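Local coordinates for adenylate kinase (Desulfovibrio gigas, PDB 2XB4), which probably catalyses the reversible transfer of the terminal phosphate of ATP to AMP, giving two ADP, and carries a bound zinc ion, at residues A[85-97]-A[181-194]. Sequence-based numbering, arbitrary orientation.
Sequences FPRNTVQAQKLFE and VDGTLAAAYYYKNM
Helices 89-97 and 184-192 run roughly parallel, their axes 34° apart and 8.6 Å at closest approach, and their N-terminal ends meet most intimately, the CA atoms of Asn88 and Gly183 4.3 Å apart. There Thr184 OG1 donates to Arg87 O (2.7 Å) and accepts from a water that takes the NE proton of Arg87. Thr89 N gives a bent bond to Asp182 O from above the carbonyl plane. Thr89 OG1 sits between the backbone N and the carbonyl carbon (chi1 46°), toward a second water shared with Val181 O, which leaves CG2 beside the backbone N and tight against Ala186 CB (3.4 Å). Small residues bring the helices together: Ala92 CB lies 3.8 Å from Ala187 CB, flanked by the rings of Tyr190 and Tyr191. The Tyr191 hydroxyl comes to the carbonyl of Ala92, a weak OH to O bond of 2.6 Å; that O already accepts from Phe96 N. The edge of the Tyr191 ring meets Pro86 CG. The side chains of Tyr190 and Gln93 cross at about a right angle, Tyr190 OH 3.4 Å from Gln93 CA, and Met194 SD sits over one face of Phe96, 3.7 Å from the ring centroid, a Met-aromatic contact. Asn88 and Gln91 form a capping box starting helix 89-97 beside the predicted AMP site, which includes Pro86, Arg87 and Gln91. Asp182 OD1 is hydrogen-bonded to Asn179, and OD2 makes a salt bridge to Arg55 of a second subunit. Pro86, Thr184 and Tyr191 pack on strand 2-6 of the central parallel sheet; helix 61-75 borders Gln91, and helix 167-177 borders Thr184.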
loop_
_atom_site.group_PDB
_atom_site.type_symbol
_atom_site.label_atom_id
_atom_site.label_comp_id
_atom_site.label_asym_id
_atom_site.label_seq_id
_atom_site.Cartn_x
_atom_site.Cartn_y
_atom_site.Cartn_z
ATOM N N PHE A 85 16.384 -22.862 3.054
ATOM C CA PHE A 85 16.208 -24.314 2.811
ATOM C C PHE A 85 17.298 -24.971 3.656
ATOM O O PHE A 85 18.440 -24.510 3.591
ATOM C CB PHE A 85 16.386 -24.637 1.318
ATOM C CG PHE A 85 16.130 -26.011 0.998
ATOM C CD1 PHE A 85 17.110 -26.931 1.221
ATOM C CD2 PHE A 85 14.879 -26.439 0.560
ATOM C CE1 PHE A 85 16.903 -28.241 0.964
ATOM C CE2 PHE A 85 14.625 -27.799 0.299
ATOM C CZ PHE A 85 15.638 -28.718 0.487
ATOM N N PRO A 86 16.987 -26.051 4.421
ATOM C CA PRO A 86 15.743 -26.827 4.470
ATOM C C PRO A 86 14.714 -26.197 5.408
ATOM O O PRO A 86 15.081 -25.445 6.330
ATOM C CB PRO A 86 16.218 -28.204 5.000
ATOM C CG PRO A 86 17.414 -27.817 5.880
ATOM C CD PRO A 86 18.059 -26.644 5.257
ATOM N N ARG A 87 13.464 -26.570 5.243
ATOM C CA ARG A 87 12.436 -26.062 6.165
ATOM C C ARG A 87 11.892 -27.124 7.133
ATOM O O ARG A 87 11.160 -26.802 8.110
ATOM C CB ARG A 87 11.239 -25.519 5.366
ATOM C CG ARG A 87 11.577 -24.185 4.603
ATOM C CD ARG A 87 10.233 -23.775 3.949
ATOM N NE ARG A 87 9.529 -22.733 4.733
ATOM C CZ ARG A 87 8.202 -22.473 4.604
ATOM N NH1 ARG A 87 7.457 -23.250 3.755
ATOM N NH2 ARG A 87 7.608 -21.461 5.283
ATOM N N ASN A 88 12.165 -28.385 6.831
ATOM C CA ASN A 88 11.634 -29.438 7.709
ATOM C C ASN A 88 12.704 -30.543 7.829
ATOM O O ASN A 88 13.748 -30.497 7.133
ATOM C CB ASN A 88 10.248 -29.950 7.178
ATOM C CG ASN A 88 10.320 -30.575 5.737
ATOM O OD1 ASN A 88 11.243 -31.286 5.399
ATOM N ND2 ASN A 88 9.304 -30.300 4.898
ATOM N N THR A 89 12.426 -31.535 8.670
ATOM C CA THR A 89 13.432 -32.560 8.993
ATOM C C THR A 89 13.726 -33.522 7.854
ATOM O O THR A 89 14.906 -33.954 7.674
ATOM C CB THR A 89 13.095 -33.333 10.288
ATOM O OG1 THR A 89 11.711 -33.688 10.238
ATOM C CG2 THR A 89 13.273 -32.421 11.488
ATOM N N VAL A 90 12.682 -33.896 7.106
ATOM C CA VAL A 90 12.864 -34.796 5.946
ATOM C C VAL A 90 13.788 -34.118 4.923
ATOM O O VAL A 90 14.764 -34.733 4.442
ATOM C CB VAL A 90 11.507 -35.286 5.332
ATOM C CG1 VAL A 90 11.694 -35.985 3.945
ATOM C CG2 VAL A 90 10.706 -36.221 6.344
ATOM N N GLN A 91 13.531 -32.845 4.601
ATOM C CA GLN A 91 14.446 -32.115 3.736
ATOM C C GLN A 91 15.826 -32.004 4.359
ATOM O O GLN A 91 16.866 -32.078 3.592
ATOM C CB GLN A 91 13.998 -30.665 3.490
ATOM C CG GLN A 91 12.718 -30.610 2.661
ATOM C CD GLN A 91 12.113 -29.148 2.588
ATOM O OE1 GLN A 91 12.421 -28.277 3.381
ATOM N NE2 GLN A 91 11.258 -28.917 1.590
ATOM N N ALA A 92 15.917 -31.754 5.673
ATOM C CA ALA A 92 17.249 -31.528 6.242
ATOM C C ALA A 92 18.110 -32.786 6.110
ATOM O O ALA A 92 19.387 -32.710 5.917
ATOM C CB ALA A 92 17.151 -31.176 7.754
ATOM N N GLN A 93 17.491 -33.956 6.393
ATOM C CA GLN A 93 18.278 -35.200 6.361
ATOM C C GLN A 93 18.612 -35.530 4.840
ATOM O O GLN A 93 19.717 -35.961 4.500
ATOM C CB GLN A 93 17.493 -36.360 6.979
ATOM C CG GLN A 93 18.245 -37.649 6.780
ATOM C CD GLN A 93 17.562 -38.801 7.491
ATOM O OE1 GLN A 93 16.566 -38.604 8.205
ATOM N NE2 GLN A 93 18.070 -40.017 7.282
ATOM N N LYS A 94 17.653 -35.353 3.948
ATOM C CA LYS A 94 17.948 -35.653 2.478
ATOM C C LYS A 94 19.069 -34.739 2.000
ATOM O O LYS A 94 19.991 -35.185 1.227
ATOM C CB LYS A 94 16.693 -35.519 1.595
ATOM C CG LYS A 94 15.762 -36.698 1.932
ATOM C CD LYS A 94 14.378 -36.507 1.195
ATOM C CE LYS A 94 13.723 -37.905 0.996
ATOM N NZ LYS A 94 12.277 -37.634 0.865
ATOM N N LEU A 95 19.032 -33.481 2.456
ATOM C CA LEU A 95 20.100 -32.531 2.070
ATOM C C LEU A 95 21.479 -32.972 2.628
ATOM O O LEU A 95 22.485 -32.984 1.918
ATOM C CB LEU A 95 19.798 -31.099 2.541
ATOM C CG LEU A 95 20.878 -29.990 2.331
ATOM C CD1 LEU A 95 20.993 -29.706 0.801
ATOM C CD2 LEU A 95 20.442 -28.673 2.979
ATOM N N PHE A 96 21.515 -33.308 3.911
ATOM C CA PHE A 96 22.756 -33.794 4.480
ATOM C C PHE A 96 23.327 -35.029 3.690
ATOM O O PHE A 96 24.523 -35.070 3.361
ATOM C CB PHE A 96 22.554 -34.149 5.939
ATOM C CG PHE A 96 23.813 -34.643 6.569
ATOM C CD1 PHE A 96 24.919 -33.786 6.712
ATOM C CD2 PHE A 96 23.926 -35.982 6.944
ATOM C CE1 PHE A 96 26.142 -34.315 7.268
ATOM C CE2 PHE A 96 25.157 -36.476 7.517
ATOM C CZ PHE A 96 26.225 -35.595 7.674
ATOM N N GLU A 97 22.478 -36.006 3.346
ATOM C CA GLU A 97 22.961 -37.208 2.641
ATOM C C GLU A 97 23.436 -36.846 1.232
ATOM O O GLU A 97 24.455 -37.364 0.754
ATOM C CB GLU A 97 21.824 -38.219 2.577
ATOM C CG GLU A 97 21.503 -38.732 3.978
ATOM C CD GLU A 97 20.162 -39.479 4.118
ATOM O OE1 GLU A 97 19.327 -39.506 3.169
ATOM O OE2 GLU A 97 19.931 -40.003 5.231
ATOM N N VAL A 181 8.752 -30.501 16.198
ATOM C CA VAL A 181 8.555 -31.949 15.911
ATOM C C VAL A 181 9.307 -32.181 14.585
ATOM O O VAL A 181 10.149 -33.040 14.492
ATOM C CB VAL A 181 7.086 -32.351 15.828
ATOM C CG1 VAL A 181 6.906 -33.934 15.506
ATOM C CG2 VAL A 181 6.362 -31.998 17.155
ATOM N N ASP A 182 8.934 -31.465 13.521
ATOM C CA ASP A 182 9.533 -31.759 12.188
ATOM C C ASP A 182 9.575 -30.499 11.315
ATOM O O ASP A 182 9.745 -30.602 10.101
ATOM C CB ASP A 182 8.840 -32.965 11.521
ATOM C CG ASP A 182 7.289 -32.800 11.324
ATOM O OD1 ASP A 182 6.690 -31.735 11.593
ATOM O OD2 ASP A 182 6.688 -33.778 10.811
ATOM N N GLY A 183 9.486 -29.335 11.943
ATOM C CA GLY A 183 9.481 -28.067 11.165
ATOM C C GLY A 183 10.920 -27.473 11.132
ATOM O O GLY A 183 11.930 -28.226 11.226
ATOM N N THR A 184 11.047 -26.142 11.045
ATOM C CA THR A 184 12.393 -25.634 10.760
ATOM C C THR A 184 13.326 -25.644 11.951
ATOM O O THR A 184 14.500 -25.918 11.769
ATOM C CB THR A 184 12.285 -24.229 10.164
ATOM O OG1 THR A 184 11.250 -24.275 9.182
ATOM C CG2 THR A 184 13.600 -23.867 9.473
ATOM N N LEU A 185 12.824 -25.337 13.166
ATOM C CA LEU A 185 13.637 -25.543 14.343
ATOM C C LEU A 185 14.092 -27.001 14.491
ATOM O O LEU A 185 15.251 -27.213 14.931
ATOM C CB LEU A 185 12.904 -25.097 15.680
ATOM C CG LEU A 185 12.893 -23.598 16.055
ATOM C CD1 LEU A 185 12.292 -23.482 17.492
ATOM C CD2 LEU A 185 14.362 -22.998 16.024
ATOM N N ALA A 186 13.197 -27.983 14.247
ATOM C CA ALA A 186 13.637 -29.402 14.324
ATOM C C ALA A 186 14.781 -29.613 13.273
ATOM O O ALA A 186 15.734 -30.321 13.578
ATOM C CB ALA A 186 12.462 -30.320 14.070
ATOM N N ALA A 187 14.678 -28.981 12.086
ATOM C CA ALA A 187 15.748 -29.109 11.095
ATOM C C ALA A 187 17.079 -28.522 11.599
ATOM O O ALA A 187 18.175 -29.173 11.460
ATOM C CB ALA A 187 15.358 -28.488 9.719
ATOM N N ALA A 188 17.010 -27.295 12.125
ATOM C CA ALA A 188 18.210 -26.630 12.707
ATOM C C ALA A 188 18.846 -27.514 13.802
ATOM O O ALA A 188 20.066 -27.718 13.828
ATOM C CB ALA A 188 17.815 -25.274 13.323
ATOM N N TYR A 189 18.007 -28.073 14.696
ATOM C CA TYR A 189 18.494 -28.933 15.768
ATOM C C TYR A 189 19.092 -30.273 15.296
ATOM O O TYR A 189 19.950 -30.811 15.953
ATOM C CB TYR A 189 17.408 -29.202 16.854
ATOM C CG TYR A 189 16.820 -27.982 17.498
ATOM C CD1 TYR A 189 17.489 -26.728 17.473
ATOM C CD2 TYR A 189 15.613 -28.080 18.216
ATOM C CE1 TYR A 189 16.890 -25.586 18.069
ATOM C CE2 TYR A 189 15.056 -26.977 18.866
ATOM C CZ TYR A 189 15.674 -25.755 18.810
ATOM O OH TYR A 189 15.046 -24.657 19.420
ATOM N N TYR A 190 18.598 -30.812 14.196
ATOM C CA TYR A 190 19.193 -31.965 13.580
ATOM C C TYR A 190 20.660 -31.640 13.218
ATOM O O TYR A 190 21.578 -32.473 13.479
ATOM C CB TYR A 190 18.350 -32.332 12.379
ATOM C CG TYR A 190 19.012 -33.233 11.402
ATOM C CD1 TYR A 190 19.106 -34.649 11.643
ATOM C CD2 TYR A 190 19.478 -32.742 10.179
ATOM C CE1 TYR A 190 19.681 -35.459 10.696
ATOM C CE2 TYR A 190 20.101 -33.632 9.213
ATOM C CZ TYR A 190 20.171 -34.933 9.499
ATOM O OH TYR A 190 20.722 -35.818 8.616
ATOM N N TYR A 191 20.911 -30.432 12.726
ATOM C CA TYR A 191 22.317 -30.051 12.454
ATOM C C TYR A 191 23.083 -29.805 13.776
ATOM O O TYR A 191 24.195 -30.295 13.900
ATOM C CB TYR A 191 22.472 -28.863 11.484
ATOM C CG TYR A 191 21.983 -29.260 10.074
ATOM C CD1 TYR A 191 22.791 -30.021 9.222
ATOM C CD2 TYR A 191 20.732 -28.841 9.587
ATOM C CE1 TYR A 191 22.298 -30.471 7.957
ATOM C CE2 TYR A 191 20.271 -29.241 8.349
ATOM C CZ TYR A 191 21.019 -30.083 7.578
ATOM O OH TYR A 191 20.542 -30.385 6.357
ATOM N N LYS A 192 22.525 -29.036 14.709
ATOM C CA LYS A 192 23.175 -28.821 15.978
ATOM C C LYS A 192 23.698 -30.134 16.587
ATOM O O LYS A 192 24.819 -30.201 17.135
ATOM C CB LYS A 192 22.226 -28.137 16.948
ATOM C CG LYS A 192 22.804 -27.606 18.252
ATOM C CD LYS A 192 21.664 -26.871 19.114
ATOM C CE LYS A 192 22.308 -26.646 20.494
ATOM N NZ LYS A 192 21.567 -25.769 21.477
ATOM N N ASN A 193 22.812 -31.116 16.592
ATOM C CA ASN A 193 23.065 -32.394 17.241
ATOM C C ASN A 193 24.129 -33.255 16.586
ATOM O O ASN A 193 24.541 -34.219 17.201
ATOM C CB ASN A 193 21.748 -33.139 17.468
ATOM C CG ASN A 193 20.946 -32.482 18.614
ATOM O OD1 ASN A 193 21.539 -31.929 19.531
ATOM N ND2 ASN A 193 19.639 -32.518 18.548
ATOM N N MET A 194 24.574 -32.933 15.370
ATOM C CA MET A 194 25.627 -33.722 14.728
ATOM C C MET A 194 26.868 -32.861 14.480
ATOM O O MET A 194 27.862 -33.329 13.900
ATOM C CB MET A 194 25.124 -34.301 13.389
ATOM C CG MET A 194 24.926 -33.212 12.332
ATOM S SD MET A 194 24.657 -33.793 10.578
ATOM C CE MET A 194 23.347 -34.894 11.022
HETATM O O HOH W 1 10.639 -22.143 7.671
HETATM O O HOH W 2 11.019 -35.058 12.760
#